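Local coordinates for probable branched-chain amino acid ABC transporter, amino acid binding protein (Thermus thermophilus, PDB 3LKB) that binds valine here and probably delivers branched-chain amino acids to an ABC transporter for uptake, at residues 11-17 and 52-58; 31-35 and 49-53. The protein carries 2 engineered substitutions. Residue numbers count along the deposited sequence, not the author numbering.

Contact 1 of 2, residues 11-17 and 52-58; sequences FWSGAIT and VVRDDQY. With VAL (valine), chain C.
Strands 11-14 and 52-55 run parallel, axes 4.8 Å and 11° apart, pairing Phe11 with Val52, Trp12 with Val53, Ser13 with Arg54 and Gly14 with Asp55. Backbone hydrogen bonds of 2.8-3.0 Å follow: Trp12 N–Val52 O, Arg54 N–Trp12 O, Gly14 N–Arg54 O and Asp56 N–Gly14 O. On one face, Phe11 CE1 lies 3.6 Å from Arg54 CG, whose guanidinium leads away to Glu69. On the other, Trp12 (chi1 t) spreads its indole where a side chain on Gly14 would clash. These are the two strands of a beta-alpha-beta unit, joined by helix 21-41, in a periplasmic-binding-protein fold; their C-terminal loops open toward the valine pocket, lined by Tyr58, which, like Gln57, takes left-handed backbone angles. Ile16 CD1 fills the hollow between Val53 CG1 (3.6 Å) and Asp55 CB (3.7 Å). The carboxylate of Asp55 (chi1 t) bends back to residues 15-17: OD1 takes Thr17 N (3.1 Å) and, in an Asx turn, Gln57 N (3.0 Å); OD2 receives Thr17 OG1 (2.8 Å). Ser13 OG donates to Asp56 OD2 (2.8 Å), shared with Thr63.

Contact 2 of 2, residues 31-35 and 49-53; sequences VEDYC and FNCVV
The crossover helix of a beta-alpha-beta unit packs on the strand that follows it, as in the Rossmann-like lobes of periplasmic binding proteins: strand 6-14 leads into helix 21-41, which returns over the sheet to strand 47-55. Residues 31-35 form regular helix, with Cys35 N bonded to Val31 O at 3.0 Å, and residues 49-53 are extended. The helix runs antiparallel to the strand, at 173°, with axes 8.6 Å apart at closest approach; the nearest CA atoms, of Glu32 and Cys51, are 6.3 Å apart. Strand alternation turns Phe49, Cys51 and Val53 toward the helix and sends Asn50 and Val52 away. From the helix, Val31 and Cys35, one turn apart, point at the strand, while Glu32 flanks the contact sideways. Small and beta-branched residues suit so close an approach. Cys51 (chi1 t) sets its sulfur against the helix backbone, SG to Glu32 CA 3.6 Å, a space that a bulky side chain would overfill. Val53 CG2 meets Glu32 CB at 4.0 Å and Val31 CG1 at 4.4 Å; the glutamate offers its aliphatic CB to Val53 while its t,t chain runs on past, the carboxylate in a long, weak ion pair with Lys36. On the far side of the helix, Asp33 forms a salt bridge with Arg277 and Tyr34 packs against helix 285-308. Cys35 (chi1 t) reaches between two strand residues: SG lies 3.7 Å from Cys51 CB, 5.0 Å from the centroid of the Phe49 ring (chi1 m, leading away) in an oblique sulfur-aromatic contact, and only 3.2 Å from Phe49 CB.

In the fold
Both contacts use strand 47-55 and lie in the same beta-alpha-beta unit, sharing Val52 and Val53. Contact 1 is the more buried and joins strand to strand, so backbone hydrogen bonds set its register; contact 2 is partly buried and joins helix to strand by packing, with no hydrogen bonds between its segments. Their centres are 12 Å apart, and they touch where Trp12 CB packs against Val31 CG1 at 4.1 Å, beneath the helix. Polarity follows position along the strand: apolar and sulfur-bearing side chains line the helix-covered part in contact 2, whereas carboxylates and hydroxyls gather at the C-terminal end in contact 1, near the valine pocket and the second subunit.

Contact 1 of 2, residues 11-17 and 52-58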
loop_
_atom_site.group_PDB
_atom_site.type_symbol
_atom_site.label_atom_id
_atom_site.label_comp_id
_atom_site.label_asym_id
_atom_site.label_seq_id
_atom_site.Cartn_x
_atom_site.Cartn_y
_atom_site.Cartn_z
ATOM N N PHE A 11 11.248 16.559 -2.040
ATOM C CA PHE A 11 11.378 15.187 -2.470
ATOM C C PHE A 11 11.395 14.219 -1.278
ATOM O O PHE A 11 12.144 14.383 -0.326
ATOM C CB PHE A 11 12.597 15.050 -3.401
ATOM C CG PHE A 11 13.168 13.648 -3.506
ATOM C CD1 PHE A 11 12.690 12.746 -4.464
ATOM C CD2 PHE A 11 14.201 13.242 -2.672
ATOM C CE1 PHE A 11 13.243 11.468 -4.591
ATOM C CE2 PHE A 11 14.758 11.992 -2.788
ATOM C CZ PHE A 11 14.264 11.089 -3.764
ATOM N N TRP A 12 10.527 13.221 -1.318
ATOM C CA TRP A 12 10.533 12.157 -0.321
ATOM C C TRP A 12 10.648 10.863 -1.068
ATOM O O TRP A 12 10.078 10.710 -2.171
ATOM C CB TRP A 12 9.228 12.186 0.454
ATOM C CG TRP A 12 9.029 11.070 1.439
ATOM C CD1 TRP A 12 9.487 11.035 2.697
ATOM C CD2 TRP A 12 8.321 9.819 1.226
ATOM N NE1 TRP A 12 9.111 9.857 3.313
ATOM C CE2 TRP A 12 8.396 9.093 2.437
ATOM C CE3 TRP A 12 7.675 9.241 0.127
ATOM C CZ2 TRP A 12 7.814 7.847 2.610
ATOM C CZ3 TRP A 12 7.097 7.981 0.284
ATOM C CH2 TRP A 12 7.159 7.304 1.533
ATOM N N SER A 13 11.425 9.948 -0.515
ATOM C CA SER A 13 11.513 8.583 -1.070
ATOM C C SER A 13 11.304 7.612 0.076
ATOM O O SER A 13 12.003 7.686 1.066
ATOM C CB SER A 13 12.884 8.346 -1.731
ATOM O OG SER A 13 13.153 6.969 -1.911
ATOM N N GLY A 14 10.330 6.716 -0.047
ATOM C CA GLY A 14 10.012 5.757 1.010
ATOM C C GLY A 14 9.031 4.720 0.504
ATOM O O GLY A 14 8.746 4.638 -0.706
ATOM N N ALA A 15 8.571 3.876 1.425
ATOM C CA ALA A 15 7.791 2.692 1.143
ATOM C C ALA A 15 6.279 2.964 1.174
ATOM O O ALA A 15 5.632 2.710 2.213
ATOM C CB ALA A 15 8.123 1.621 2.165
ATOM N N ILE A 16 5.735 3.455 0.050
ATOM C CA ILE A 16 4.294 3.601 -0.145
ATOM C C ILE A 16 3.721 2.172 -0.260
ATOM O O ILE A 16 2.586 1.891 0.182
ATOM C CB ILE A 16 3.984 4.482 -1.409
ATOM C CG1 ILE A 16 4.284 5.955 -1.150
ATOM C CG2 ILE A 16 2.521 4.504 -1.721
ATOM C CD1 ILE A 16 4.866 6.656 -2.363
ATOM N N THR A 17 4.531 1.250 -0.812
ATOM C CA THR A 17 4.165 -0.153 -0.823
ATOM C C THR A 17 5.354 -0.950 -0.414
ATOM O O THR A 17 6.408 -0.367 -0.189
ATOM C CB THR A 17 3.641 -0.612 -2.189
ATOM O OG1 THR A 17 4.707 -0.602 -3.176
ATOM C CG2 THR A 17 2.470 0.308 -2.610
ATOM N N VAL A 52 7.665 15.806 -5.152
ATOM C CA VAL A 52 8.072 14.549 -5.685
ATOM C C VAL A 52 8.120 13.492 -4.582
ATOM O O VAL A 52 8.942 13.561 -3.659
ATOM C CB VAL A 52 9.373 14.664 -6.440
ATOM C CG1 VAL A 52 9.787 13.309 -6.944
ATOM C CG2 VAL A 52 9.204 15.692 -7.592
ATOM N N VAL A 53 7.198 12.534 -4.693
ATOM C CA VAL A 53 6.996 11.478 -3.719
ATOM C C VAL A 53 7.217 10.144 -4.406
ATOM O O VAL A 53 6.384 9.736 -5.218
ATOM C CB VAL A 53 5.564 11.539 -3.165
ATOM C CG1 VAL A 53 5.190 10.223 -2.526
ATOM C CG2 VAL A 53 5.447 12.692 -2.158
ATOM N N ARG A 54 8.337 9.481 -4.093
ATOM C CA ARG A 54 8.717 8.220 -4.765
ATOM C C ARG A 54 8.533 7.031 -3.828
ATOM O O ARG A 54 8.901 7.072 -2.642
ATOM C CB ARG A 54 10.194 8.251 -5.217
ATOM C CG ARG A 54 10.607 9.509 -5.995
ATOM C CD ARG A 54 10.897 9.217 -7.441
ATOM N NE ARG A 54 9.825 9.628 -8.331
ATOM C CZ ARG A 54 9.983 10.402 -9.413
ATOM N NH1 ARG A 54 11.180 10.880 -9.746
ATOM N NH2 ARG A 54 8.933 10.674 -10.176
ATOM N N ASP A 55 7.947 5.980 -4.359
ATOM C CA ASP A 55 7.852 4.737 -3.700
ATOM C C ASP A 55 9.091 3.912 -4.016
ATOM O O ASP A 55 9.203 3.390 -5.117
ATOM C CB ASP A 55 6.629 4.008 -4.250
ATOM C CG ASP A 55 6.412 2.627 -3.599
ATOM O OD1 ASP A 55 6.935 2.331 -2.493
ATOM O OD2 ASP A 55 5.693 1.825 -4.213
ATOM N N ASP A 56 10.001 3.777 -3.041
ATOM C CA ASP A 56 11.158 2.907 -3.176
ATOM C C ASP A 56 10.929 1.493 -2.681
ATOM O O ASP A 56 11.845 0.686 -2.754
ATOM C CB ASP A 56 12.378 3.486 -2.449
ATOM C CG ASP A 56 12.145 3.693 -0.920
ATOM O OD1 ASP A 56 11.395 2.904 -0.274
ATOM O OD2 ASP A 56 12.739 4.669 -0.376
ATOM N N GLN A 57 9.736 1.214 -2.147
ATOM C CA GLN A 57 9.366 -0.106 -1.597
ATOM C C GLN A 57 10.377 -0.707 -0.606
ATOM O O GLN A 57 10.506 -1.928 -0.496
ATOM C CB GLN A 57 9.078 -1.084 -2.730
ATOM C CG GLN A 57 7.937 -0.571 -3.626
ATOM C CD GLN A 57 7.466 -1.565 -4.627
ATOM O OE1 GLN A 57 8.259 -2.078 -5.417
ATOM N NE2 GLN A 57 6.158 -1.860 -4.611
ATOM N N TYR A 58 11.070 0.159 0.126
ATOM C CA TYR A 58 12.018 -0.282 1.141
ATOM C C TYR A 58 13.223 -0.937 0.503
ATOM O O TYR A 58 13.863 -1.739 1.132
ATOM C CB TYR A 58 11.368 -1.301 2.107
ATOM C CG TYR A 58 11.806 -1.128 3.538
ATOM C CD1 TYR A 58 11.633 0.090 4.175
ATOM C CD2 TYR A 58 12.417 -2.163 4.249
ATOM C CE1 TYR A 58 12.042 0.273 5.468
ATOM C CE2 TYR A 58 12.842 -1.980 5.571
ATOM C CZ TYR A 58 12.630 -0.761 6.167
ATOM O OH TYR A 58 13.001 -0.531 7.443
HETATM N N VAL C . 10.062 1.837 9.203
HETATM C CA VAL C . 11.090 2.864 9.630
HETATM C C VAL C . 11.162 4.064 8.752
HETATM O O VAL C . 10.476 4.994 9.114
HETATM C CB VAL C . 12.502 2.327 9.677
HETATM C CG1 VAL C . 13.008 1.981 8.363
HETATM C CG2 VAL C . 13.319 3.320 10.228
#

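Contact 2 of 2, residues 31-35 and 49-53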
loop_
_atom_site.group_PDB
_atom_site.type_symbol
_atom_site.label_atom_id
_atom_site.label_comp_id
_atom_site.label_asym_id
_atom_site.label_seq_id
_atom_site.Cartn_x
_atom_site.Cartn_y
_atom_site.Cartn_z
ATOM N N VAL A 31 3.174 13.925 3.196
ATOM C CA VAL A 31 4.175 14.826 2.610
ATOM C C VAL A 31 3.556 15.488 1.353
ATOM O O VAL A 31 3.640 16.692 1.150
ATOM C CB VAL A 31 5.453 14.074 2.213
ATOM C CG1 VAL A 31 6.344 14.979 1.433
ATOM C CG2 VAL A 31 6.167 13.515 3.404
ATOM N N GLU A 32 2.933 14.665 0.511
ATOM C CA GLU A 32 2.355 15.143 -0.717
ATOM C C GLU A 32 1.266 16.149 -0.392
ATOM O O GLU A 32 1.211 17.202 -1.000
ATOM C CB GLU A 32 1.771 13.998 -1.519
ATOM C CG GLU A 32 1.285 14.459 -2.868
ATOM C CD GLU A 32 0.959 13.311 -3.823
ATOM O OE1 GLU A 32 1.706 12.285 -3.854
ATOM O OE2 GLU A 32 -0.054 13.457 -4.554
ATOM N N ASP A 33 0.419 15.823 0.586
ATOM C CA ASP A 33 -0.679 16.713 0.969
ATOM C C ASP A 33 -0.247 18.084 1.514
ATOM O O ASP A 33 -0.793 19.120 1.113
ATOM C CB ASP A 33 -1.647 16.015 1.943
ATOM C CG ASP A 33 -2.436 14.936 1.246
ATOM O OD1 ASP A 33 -2.275 14.867 0.009
ATOM O OD2 ASP A 33 -3.165 14.151 1.897
ATOM N N TYR A 34 0.712 18.045 2.397
ATOM C CA TYR A 34 1.198 19.263 3.014
ATOM C C TYR A 34 1.835 20.177 1.971
ATOM O O TYR A 34 1.633 21.399 1.975
ATOM C CB TYR A 34 2.214 18.904 4.078
ATOM C CG TYR A 34 2.464 20.103 4.933
ATOM C CD1 TYR A 34 1.540 20.435 5.879
ATOM C CD2 TYR A 34 3.602 20.856 4.723
ATOM C CE1 TYR A 34 1.717 21.554 6.646
ATOM C CE2 TYR A 34 3.783 21.989 5.480
ATOM C CZ TYR A 34 2.845 22.327 6.422
ATOM O OH TYR A 34 3.018 23.464 7.155
ATOM N N CYS A 35 2.620 19.554 1.082
ATOM C CA CYS A 35 3.282 20.292 0.035
ATOM C C CYS A 35 2.251 20.952 -0.870
ATOM O O CYS A 35 2.454 22.074 -1.362
ATOM C CB CYS A 35 4.178 19.376 -0.776
ATOM S SG CYS A 35 5.277 20.240 -1.941
ATOM N N PHE A 49 6.102 24.806 -4.839
ATOM C CA PHE A 49 6.718 23.519 -4.569
ATOM C C PHE A 49 6.360 22.520 -5.656
ATOM O O PHE A 49 5.196 22.342 -6.009
ATOM C CB PHE A 49 6.388 22.971 -3.173
ATOM C CG PHE A 49 7.000 23.782 -2.043
ATOM C CD1 PHE A 49 8.313 23.559 -1.632
ATOM C CD2 PHE A 49 6.265 24.777 -1.410
ATOM C CE1 PHE A 49 8.878 24.307 -0.604
ATOM C CE2 PHE A 49 6.818 25.540 -0.376
ATOM C CZ PHE A 49 8.118 25.313 0.033
ATOM N N ASN A 50 7.394 21.922 -6.213
ATOM C CA ASN A 50 7.259 20.734 -6.999
ATOM C C ASN A 50 7.373 19.508 -6.037
ATOM O O ASN A 50 8.404 19.245 -5.385
ATOM C CB ASN A 50 8.351 20.745 -8.071
ATOM C CG ASN A 50 8.324 19.532 -8.927
ATOM O OD1 ASN A 50 7.259 19.111 -9.324
ATOM N ND2 ASN A 50 9.500 18.946 -9.220
ATOM N N CYS A 51 6.277 18.784 -5.932
ATOM C CA CYS A 51 6.171 17.721 -4.957
ATOM C C CYS A 51 6.544 16.375 -5.559
ATOM O O CYS A 51 5.831 15.872 -6.386
ATOM C CB CYS A 51 4.754 17.615 -4.467
ATOM S SG CYS A 51 4.694 16.233 -3.283
ATOM N N VAL A 52 7.665 15.806 -5.152
ATOM C CA VAL A 52 8.072 14.549 -5.685
ATOM C C VAL A 52 8.120 13.492 -4.582
ATOM O O VAL A 52 8.942 13.561 -3.659
ATOM C CB VAL A 52 9.373 14.664 -6.440
ATOM C CG1 VAL A 52 9.787 13.309 -6.944
ATOM C CG2 VAL A 52 9.204 15.692 -7.592
ATOM N N VAL A 53 7.198 12.534 -4.693
ATOM C CA VAL A 53 6.996 11.478 -3.719
ATOM C C VAL A 53 7.217 10.144 -4.406
ATOM O O VAL A 53 6.384 9.736 -5.218
ATOM C CB VAL A 53 5.564 11.539 -3.165
ATOM C CG1 VAL A 53 5.190 10.223 -2.526
ATOM C CG2 VAL A 53 5.447 12.692 -2.158
#